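Local structure of oxalate biosynthetic component 1 (Burkholderia thailandensis, 5IKY) at residues V345-E350 and S366-A371; S936-A941 and L971-S976; A1030-D1035 and G1055-D1060. The protein produces oxalate in quorum sensing-dependent oxalogenesis, as a bifunctional enzyme that combines serine hydrolase activity with an additional lyase activity. All blocks are in the same frame, centred on the assembly; numbering follows the deposited sequence.

Contact 1. Residues V345-E350 and S366-A371; sequences VRPEIE and SPLVKA
A chi1 of -75° sets CG of Leu368 anti to its carbonyl carbon, beside the backbone N, and the methyls beyond it meet Ile349, whose own CG1 is likewise anti to the carbonyl carbon. The two side chains meet tip to tip: Ile349 CD1 sits against both methyls of Leu368, 3.6 Å from CD2 and almost as close to CD1. Branched aliphatic residues suit this place, each offering methyls to a buried, apolar meeting. One turn further along, the small Ala371 lets the backbone come near the strand, and its CB lies 3.9 Å from Pro347 CG and equally close to Pro347 CD, the proline ring offering both carbons to that methyl. These elements belong to the enzyme's TIM-barrel part: strand 346-351, flanked by parallel strands 310-313 and 375-380, and helix 365-370, which lies in the beta-alpha-beta crossover leading to strand 375-380. Beside Ala371, water takes over. One molecule donates to Val345 O at 2.9 Å and to Ala371 O at 2.7 Å, bridging the two backbones. A second accepts from Arg346 NE (2.9 Å to its oxygen) in the guanidinium plane and reaches Ala371 O only weakly, while Arg346 NH1 is bonded to Leu525 O.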
loop_
_atom_site.group_PDB
_atom_site.type_symbol
_atom_site.label_atom_id
_atom_site.label_comp_id
_atom_site.label_asym_id
_atom_site.label_seq_id
_atom_site.Cartn_x
_atom_site.Cartn_y
_atom_site.Cartn_z
ATOM N N VAL A 345 11.388 -1.532 -21.971
ATOM C CA VAL A 345 9.938 -1.433 -21.943
ATOM C C VAL A 345 9.284 -2.561 -22.741
ATOM O O VAL A 345 9.668 -2.837 -23.876
ATOM C CB VAL A 345 9.466 -0.075 -22.491
ATOM C CG1 VAL A 345 7.951 0.034 -22.424
ATOM C CG2 VAL A 345 10.123 1.058 -21.720
ATOM N N ARG A 346 8.305 -3.215 -22.126
ATOM C CA ARG A 346 7.517 -4.249 -22.783
ATOM C C ARG A 346 6.263 -3.631 -23.383
ATOM O O ARG A 346 5.535 -2.919 -22.701
ATOM C CB ARG A 346 7.143 -5.346 -21.785
ATOM C CG ARG A 346 6.301 -6.477 -22.359
ATOM C CD ARG A 346 7.158 -7.692 -22.666
ATOM N NE ARG A 346 7.998 -8.076 -21.532
ATOM C CZ ARG A 346 7.662 -8.980 -20.616
ATOM N NH1 ARG A 346 8.495 -9.255 -19.623
ATOM N NH2 ARG A 346 6.499 -9.615 -20.691
ATOM N N PRO A 347 6.006 -3.887 -24.671
ATOM C CA PRO A 347 4.789 -3.322 -25.261
ATOM C C PRO A 347 3.526 -4.002 -24.744
ATOM O O PRO A 347 3.559 -5.186 -24.415
ATOM C CB PRO A 347 4.969 -3.585 -26.759
ATOM C CG PRO A 347 5.865 -4.769 -26.825
ATOM C CD PRO A 347 6.803 -4.641 -25.652
ATOM N N GLU A 348 2.433 -3.251 -24.654
ATOM C CA GLU A 348 1.122 -3.857 -24.468
ATOM C C GLU A 348 0.304 -3.605 -25.714
ATOM O O GLU A 348 0.030 -2.458 -26.070
ATOM C CB GLU A 348 0.394 -3.299 -23.250
ATOM C CG GLU A 348 -0.899 -4.036 -22.934
ATOM C CD GLU A 348 -1.762 -3.302 -21.926
ATOM O OE1 GLU A 348 -1.826 -2.056 -21.988
ATOM O OE2 GLU A 348 -2.369 -3.976 -21.066
ATOM N N ILE A 349 -0.083 -4.682 -26.383
ATOM C CA ILE A 349 -0.820 -4.552 -27.625
ATOM C C ILE A 349 -2.249 -4.125 -27.349
ATOM O O ILE A 349 -3.041 -4.891 -26.800
ATOM C CB ILE A 349 -0.828 -5.864 -28.420
ATOM C CG1 ILE A 349 0.535 -6.559 -28.320
ATOM C CG2 ILE A 349 -1.221 -5.601 -29.865
ATOM C CD1 ILE A 349 1.682 -5.745 -28.856
ATOM N N GLU A 350 -2.574 -2.893 -27.717
ATOM C CA GLU A 350 -3.944 -2.420 -27.612
ATOM C C GLU A 350 -4.717 -2.920 -28.823
ATOM O O GLU A 350 -4.557 -2.408 -29.930
ATOM C CB GLU A 350 -3.990 -0.896 -27.514
ATOM C CG GLU A 350 -3.078 -0.325 -26.436
ATOM C CD GLU A 350 -3.731 0.792 -25.644
ATOM O OE1 GLU A 350 -3.756 1.939 -26.138
ATOM O OE2 GLU A 350 -4.212 0.523 -24.521
ATOM N N SER A 366 6.670 -12.206 -35.001
ATOM C CA SER A 366 8.063 -12.380 -34.606
ATOM C C SER A 366 8.648 -11.146 -33.886
ATOM O O SER A 366 9.264 -11.300 -32.834
ATOM C CB SER A 366 8.916 -12.754 -35.828
ATOM O OG SER A 366 10.295 -12.698 -35.522
ATOM N N PRO A 367 8.465 -9.925 -34.436
ATOM C CA PRO A 367 8.998 -8.767 -33.702
ATOM C C PRO A 367 8.428 -8.591 -32.291
ATOM O O PRO A 367 9.128 -8.080 -31.414
ATOM C CB PRO A 367 8.596 -7.580 -34.584
ATOM C CG PRO A 367 8.527 -8.150 -35.952
ATOM C CD PRO A 367 7.963 -9.529 -35.767
ATOM N N LEU A 368 7.184 -9.007 -32.076
ATOM C CA LEU A 368 6.547 -8.862 -30.768
ATOM C C LEU A 368 7.063 -9.886 -29.763
ATOM O O LEU A 368 7.218 -9.579 -28.581
ATOM C CB LEU A 368 5.029 -8.973 -30.896
ATOM C CG LEU A 368 4.353 -7.739 -31.492
ATOM C CD1 LEU A 368 2.853 -7.946 -31.615
ATOM C CD2 LEU A 368 4.670 -6.516 -30.643
ATOM N N VAL A 369 7.318 -11.105 -30.231
ATOM C CA VAL A 369 7.920 -12.125 -29.381
ATOM C C VAL A 369 9.312 -11.667 -28.962
ATOM O O VAL A 369 9.672 -11.729 -27.784
ATOM C CB VAL A 369 8.004 -13.488 -30.092
ATOM C CG1 VAL A 369 8.938 -14.426 -29.350
ATOM C CG2 VAL A 369 6.619 -14.103 -30.226
ATOM N N LYS A 370 10.076 -11.176 -29.934
ATOM C CA LYS A 370 11.417 -10.649 -29.690
ATOM C C LYS A 370 11.397 -9.487 -28.697
ATOM O O LYS A 370 12.388 -9.227 -28.014
ATOM C CB LYS A 370 12.060 -10.205 -31.008
ATOM C CG LYS A 370 13.499 -9.731 -30.879
ATOM C CD LYS A 370 13.992 -9.092 -32.169
ATOM C CE LYS A 370 15.389 -8.513 -31.999
ATOM N NZ LYS A 370 15.848 -7.783 -33.213
ATOM N N ALA A 371 10.264 -8.798 -28.614
ATOM C CA ALA A 371 10.126 -7.654 -27.718
ATOM C C ALA A 371 9.979 -8.088 -26.260
ATOM O O ALA A 371 9.977 -7.250 -25.357
ATOM C CB ALA A 371 8.937 -6.794 -28.134
HETATM O O HOH W 1 11.037 -4.769 -25.562
HETATM O O HOH W 2 10.442 -6.596 -22.062
#

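Contact 2. Residues S936-A941 and L971-S976; sequences SGIATA and LVSFGS
Ile938 leans from the first turn of helix 937-955 onto strand 969-976, and each part of its side chain finds a different neighbour. CB comes first, 3.8 Å from Ser973 OG. The branch CG2 packs on Ser976, 3.9 Å from its CB and about as close to its CA. The other branch departs with CG1 anti to the backbone N (chi1 -174°), and it ends in CD1, 3.9 Å from Leu971 CD1. A beta-branched residue suits this place because one limb can lie on the serine while the other runs to the leucine. Leu971 CD1 is shared: it also lies 3.5 Å from Ala941 CB, one turn along the helix, where so small a side chain leaves room for the leucine methyl.

The two serines that touch Ile938 keep their polar ends satisfied within this buried setting. Ser973 OG donates to Ser976 OG at 2.7 Å, and Ser976 OG is bonded in turn to Asp991 OD1, so the hydroxyls form a short chain of hydrogen bonds beneath an aliphatic cover. Gly975, with its positive phi of 69°, takes part in the corner that brings Ser976 round to Ser973.

This is the core of an alpha/beta-hydrolase domain. Helix 937-955 follows directly on strand 929-935, the place where alpha/beta-hydrolases put the nucleophile elbow and where this enzyme probably does too, and it leads across to the parallel strand 969-976. The axes of helix 937-941 and strand 971-973 run nearly antiparallel, at 153°, and come within 9.6 Å. Strand 969-976 is enclosed by strands 929-935 and 988-992, whose Ala933 and Val989 extend the apolar layer under the helix.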
loop_
_atom_site.group_PDB
_atom_site.type_symbol
_atom_site.label_atom_id
_atom_site.label_comp_id
_atom_site.label_asym_id
_atom_site.label_seq_id
_atom_site.Cartn_x
_atom_site.Cartn_y
_atom_site.Cartn_z
ATOM N N SER A 936 13.070 -11.293 19.348
ATOM C CA SER A 936 13.684 -12.611 19.228
ATOM C C SER A 936 13.334 -13.508 20.411
ATOM O O SER A 936 13.815 -14.636 20.504
ATOM C CB SER A 936 15.204 -12.481 19.107
ATOM O OG SER A 936 15.734 -11.713 20.175
ATOM N N GLY A 937 12.495 -12.998 21.308
ATOM C CA GLY A 937 12.097 -13.732 22.495
ATOM C C GLY A 937 11.398 -15.040 22.179
ATOM O O GLY A 937 11.599 -16.043 22.864
ATOM N N ILE A 938 10.576 -15.034 21.134
ATOM C CA ILE A 938 9.850 -16.232 20.735
ATOM C C ILE A 938 10.816 -17.309 20.232
ATOM O O ILE A 938 10.543 -18.505 20.345
ATOM C CB ILE A 938 8.788 -15.915 19.649
ATOM C CG1 ILE A 938 7.930 -17.147 19.352
ATOM C CG2 ILE A 938 9.443 -15.387 18.380
ATOM C CD1 ILE A 938 7.255 -17.723 20.575
ATOM N N ALA A 939 11.956 -16.880 19.698
ATOM C CA ALA A 939 12.974 -17.809 19.219
ATOM C C ALA A 939 13.691 -18.475 20.386
ATOM O O ALA A 939 13.896 -19.689 20.393
ATOM C CB ALA A 939 13.972 -17.091 18.326
ATOM N N THR A 940 14.073 -17.666 21.370
ATOM C CA THR A 940 14.745 -18.163 22.565
ATOM C C THR A 940 13.851 -19.162 23.293
ATOM O O THR A 940 14.325 -20.173 23.811
ATOM C CB THR A 940 15.124 -17.007 23.518
ATOM O OG1 THR A 940 16.037 -16.119 22.861
ATOM C CG2 THR A 940 15.774 -17.543 24.787
ATOM N N ALA A 941 12.553 -18.874 23.308
ATOM C CA ALA A 941 11.574 -19.726 23.974
ATOM C C ALA A 941 11.501 -21.115 23.350
ATOM O O ALA A 941 11.551 -22.122 24.054
ATOM C CB ALA A 941 10.208 -19.069 23.944
ATOM N N LEU A 971 2.786 -18.780 26.802
ATOM C CA LEU A 971 3.597 -17.783 26.113
ATOM C C LEU A 971 2.766 -16.682 25.459
ATOM O O LEU A 971 1.848 -16.955 24.687
ATOM C CB LEU A 971 4.464 -18.457 25.052
ATOM C CG LEU A 971 5.976 -18.340 25.225
ATOM C CD1 LEU A 971 6.671 -19.134 24.137
ATOM C CD2 LEU A 971 6.402 -16.883 25.189
ATOM N N VAL A 972 3.101 -15.435 25.771
ATOM C CA VAL A 972 2.501 -14.290 25.100
ATOM C C VAL A 972 3.596 -13.482 24.410
ATOM O O VAL A 972 4.451 -12.890 25.068
ATOM C CB VAL A 972 1.729 -13.385 26.076
ATOM C CG1 VAL A 972 1.151 -12.187 25.337
ATOM C CG2 VAL A 972 0.630 -14.172 26.777
ATOM N N SER A 973 3.568 -13.466 23.083
ATOM C CA SER A 973 4.625 -12.829 22.307
ATOM C C SER A 973 4.135 -11.575 21.590
ATOM O O SER A 973 3.177 -11.621 20.817
ATOM C CB SER A 973 5.205 -13.821 21.292
ATOM O OG SER A 973 6.282 -13.249 20.568
ATOM N N PHE A 974 4.797 -10.453 21.855
ATOM C CA PHE A 974 4.520 -9.209 21.147
ATOM C C PHE A 974 5.622 -8.937 20.131
ATOM O O PHE A 974 6.782 -8.734 20.496
ATOM C CB PHE A 974 4.394 -8.038 22.123
ATOM C CG PHE A 974 3.185 -8.116 23.010
ATOM C CD1 PHE A 974 3.261 -8.711 24.261
ATOM C CD2 PHE A 974 1.972 -7.595 22.594
ATOM C CE1 PHE A 974 2.149 -8.784 25.078
ATOM C CE2 PHE A 974 0.855 -7.665 23.406
ATOM C CZ PHE A 974 0.943 -8.260 24.650
ATOM N N GLY A 975 5.253 -8.937 18.855
ATOM C CA GLY A 975 6.218 -8.763 17.788
ATOM C C GLY A 975 7.129 -9.968 17.667
ATOM O O GLY A 975 8.319 -9.891 17.974
ATOM N N SER A 976 6.569 -11.089 17.226
ATOM C CA SER A 976 7.351 -12.302 17.024
ATOM C C SER A 976 8.259 -12.161 15.807
ATOM O O SER A 976 7.785 -12.077 14.674
ATOM C CB SER A 976 6.434 -13.515 16.865
ATOM O OG SER A 976 5.625 -13.691 18.012
#

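Contact 3. Residues A1030-D1035 and G1055-D1060; sequences ADYRYD and GVFLLD
With CG anti to the backbone N (chi1 167°), Tyr1032 meets Phe1057 in the tight half of this contact. Its hydroxyl donates to Phe1057 O at 2.7 Å, approaching from above the carbonyl plane (38° out of it), and the same OH rests over the centre of the Phe1057 ring, 3.1 Å above it. The rings form an offset stack with planes inclined by 29° and centroids 4.8 Å apart. Tyrosine fits because its ring stacks while its phenol tip satisfies a buried carbonyl. Leu1059 crosses Tyr1032 at about a right angle, its CG 4.1 Å above one ring face, toward the rim. Tyr1034, at the centre of an inverse gamma turn, receives Val1056 CG1 over its ring, a CH-pi contact of 3.8 Å to the centroid.

Packing is looser where Leu1058 CD2 runs beside Tyr1034 CE1, 4.1 Å away. Arg1033, between the tyrosines, turns away into an exposed position that suits its charge.

The two loops meet beside the hairpin of strands 1038-1043 and 1049-1054, at the border of the hydrolase sheet. Helix 1015-1025 presents Leu1020 and Cys1023 to Phe1057; helix 1071-1076 lies by Leu1058 and Tyr1034, whose OH bonds to Tyr1074 O.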
loop_
_atom_site.group_PDB
_atom_site.type_symbol
_atom_site.label_atom_id
_atom_site.label_comp_id
_atom_site.label_asym_id
_atom_site.label_seq_id
_atom_site.Cartn_x
_atom_site.Cartn_y
_atom_site.Cartn_z
ATOM N N ALA A 1030 -2.179 8.785 19.413
ATOM C CA ALA A 1030 -1.984 8.188 20.733
ATOM C C ALA A 1030 -3.236 7.465 21.227
ATOM O O ALA A 1030 -3.163 6.625 22.126
ATOM C CB ALA A 1030 -1.563 9.255 21.735
ATOM N N ASP A 1031 -4.380 7.794 20.638
ATOM C CA ASP A 1031 -5.646 7.183 21.026
ATOM C C ASP A 1031 -5.827 5.811 20.386
ATOM O O ASP A 1031 -6.624 4.997 20.857
ATOM C CB ASP A 1031 -6.818 8.088 20.640
ATOM C CG ASP A 1031 -6.771 9.434 21.336
ATOM O OD1 ASP A 1031 -6.312 9.491 22.495
ATOM O OD2 ASP A 1031 -7.194 10.435 20.720
ATOM N N TYR A 1032 -5.079 5.564 19.316
ATOM C CA TYR A 1032 -5.250 4.363 18.503
ATOM C C TYR A 1032 -5.063 3.054 19.269
ATOM O O TYR A 1032 -4.093 2.878 20.006
ATOM C CB TYR A 1032 -4.282 4.388 17.317
ATOM C CG TYR A 1032 -4.162 3.055 16.615
ATOM C CD1 TYR A 1032 -5.172 2.598 15.776
ATOM C CD2 TYR A 1032 -3.045 2.249 16.797
ATOM C CE1 TYR A 1032 -5.070 1.376 15.136
ATOM C CE2 TYR A 1032 -2.936 1.026 16.163
ATOM C CZ TYR A 1032 -3.951 0.595 15.333
ATOM O OH TYR A 1032 -3.846 -0.621 14.698
ATOM N N ARG A 1033 -6.011 2.143 19.074
ATOM C CA ARG A 1033 -5.902 0.770 19.553
ATOM C C ARG A 1033 -6.291 -0.182 18.427
ATOM O O ARG A 1033 -7.199 0.112 17.651
ATOM C CB ARG A 1033 -6.796 0.533 20.773
ATOM C CG ARG A 1033 -6.390 1.277 22.034
ATOM C CD ARG A 1033 -7.366 0.956 23.158
ATOM N NE ARG A 1033 -7.018 1.610 24.416
ATOM C CZ ARG A 1033 -7.361 2.854 24.732
ATOM N NH1 ARG A 1033 -8.061 3.589 23.877
ATOM N NH2 ARG A 1033 -7.003 3.365 25.902
ATOM N N TYR A 1034 -5.612 -1.322 18.332
ATOM C CA TYR A 1034 -5.943 -2.292 17.291
ATOM C C TYR A 1034 -7.021 -3.273 17.764
ATOM O O TYR A 1034 -6.787 -4.476 17.857
ATOM C CB TYR A 1034 -4.686 -3.045 16.814
ATOM C CG TYR A 1034 -3.787 -3.610 17.900
ATOM C CD1 TYR A 1034 -2.814 -2.823 18.508
ATOM C CD2 TYR A 1034 -3.886 -4.940 18.292
ATOM C CE1 TYR A 1034 -1.987 -3.339 19.492
ATOM C CE2 TYR A 1034 -3.064 -5.463 19.271
ATOM C CZ TYR A 1034 -2.118 -4.658 19.870
ATOM O OH TYR A 1034 -1.298 -5.175 20.847
ATOM N N ASP A 1035 -8.208 -2.743 18.053
ATOM C CA ASP A 1035 -9.353 -3.569 18.434
ATOM C C ASP A 1035 -9.827 -4.418 17.261
ATOM O O ASP A 1035 -10.332 -5.526 17.447
ATOM C CB ASP A 1035 -10.510 -2.708 18.937
ATOM C CG ASP A 1035 -10.049 -1.503 19.729
ATOM O OD1 ASP A 1035 -9.199 -1.668 20.624
ATOM O OD2 ASP A 1035 -10.558 -0.390 19.476
ATOM N N GLY A 1055 -4.249 -8.291 11.213
ATOM C CA GLY A 1055 -4.701 -6.928 11.002
ATOM C C GLY A 1055 -4.085 -5.945 11.975
ATOM O O GLY A 1055 -4.396 -4.754 11.951
ATOM N N VAL A 1056 -3.208 -6.445 12.838
ATOM C CA VAL A 1056 -2.529 -5.600 13.808
ATOM C C VAL A 1056 -1.532 -4.681 13.110
ATOM O O VAL A 1056 -0.770 -5.118 12.247
ATOM C CB VAL A 1056 -1.788 -6.436 14.874
ATOM C CG1 VAL A 1056 -1.106 -5.530 15.890
ATOM C CG2 VAL A 1056 -2.750 -7.388 15.569
ATOM N N PHE A 1057 -1.557 -3.404 13.474
ATOM C CA PHE A 1057 -0.532 -2.467 13.031
ATOM C C PHE A 1057 -0.346 -1.384 14.085
ATOM O O PHE A 1057 -1.210 -1.184 14.938
ATOM C CB PHE A 1057 -0.887 -1.857 11.669
ATOM C CG PHE A 1057 -2.115 -0.990 11.684
ATOM C CD1 PHE A 1057 -3.370 -1.538 11.476
ATOM C CD2 PHE A 1057 -2.011 0.378 11.886
ATOM C CE1 PHE A 1057 -4.499 -0.740 11.482
ATOM C CE2 PHE A 1057 -3.136 1.180 11.895
ATOM C CZ PHE A 1057 -4.382 0.620 11.694
ATOM N N LEU A 1058 0.788 -0.695 14.033
ATOM C CA LEU A 1058 1.112 0.308 15.037
ATOM C C LEU A 1058 1.381 1.664 14.400
ATOM O O LEU A 1058 2.189 1.778 13.478
ATOM C CB LEU A 1058 2.326 -0.130 15.859
ATOM C CG LEU A 1058 2.265 -1.529 16.474
ATOM C CD1 LEU A 1058 3.542 -1.830 17.245
ATOM C CD2 LEU A 1058 1.043 -1.672 17.370
ATOM N N LEU A 1059 0.703 2.691 14.900
ATOM C CA LEU A 1059 0.910 4.048 14.414
ATOM C C LEU A 1059 2.098 4.694 15.114
ATOM O O LEU A 1059 2.367 4.413 16.282
ATOM C CB LEU A 1059 -0.347 4.894 14.624
ATOM C CG LEU A 1059 -1.554 4.557 13.744
ATOM C CD1 LEU A 1059 -2.681 5.553 13.976
ATOM C CD2 LEU A 1059 -1.157 4.517 12.274
ATOM N N ASP A 1060 2.813 5.553 14.394
ATOM C CA ASP A 1060 3.897 6.319 14.996
ATOM C C ASP A 1060 3.377 7.699 15.395
ATOM O O ASP A 1060 2.168 7.932 15.395
ATOM C CB ASP A 1060 5.091 6.425 14.037
ATOM C CG ASP A 1060 4.859 7.410 12.902
ATOM O OD1 ASP A 1060 3.689 7.694 12.580
ATOM O OD2 ASP A 1060 5.854 7.893 12.321
#

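Overall arrangement
Followed from the N terminus, the three contacts come in series, and none nests within or crosses another. Contact 1 closes a short loop of the barrel part, about half of it helix, joining a strand to a helix of the following crossover. Contact 2 opens far later, in the C-terminal hydrolase part, and closes a longer helical excursion between neighbouring parallel strands. Contact 3 closes the loop around the last hairpin of the same sheet. Contacts 2 and 3 meet through packing of Phe974 CE2 on Tyr1034 OH, 4.2 Å apart, tying the sheet interior to its border. Contact 1 stands apart, its nearest atoms about 32 Å from contact 3 and about 34 Å from contact 2.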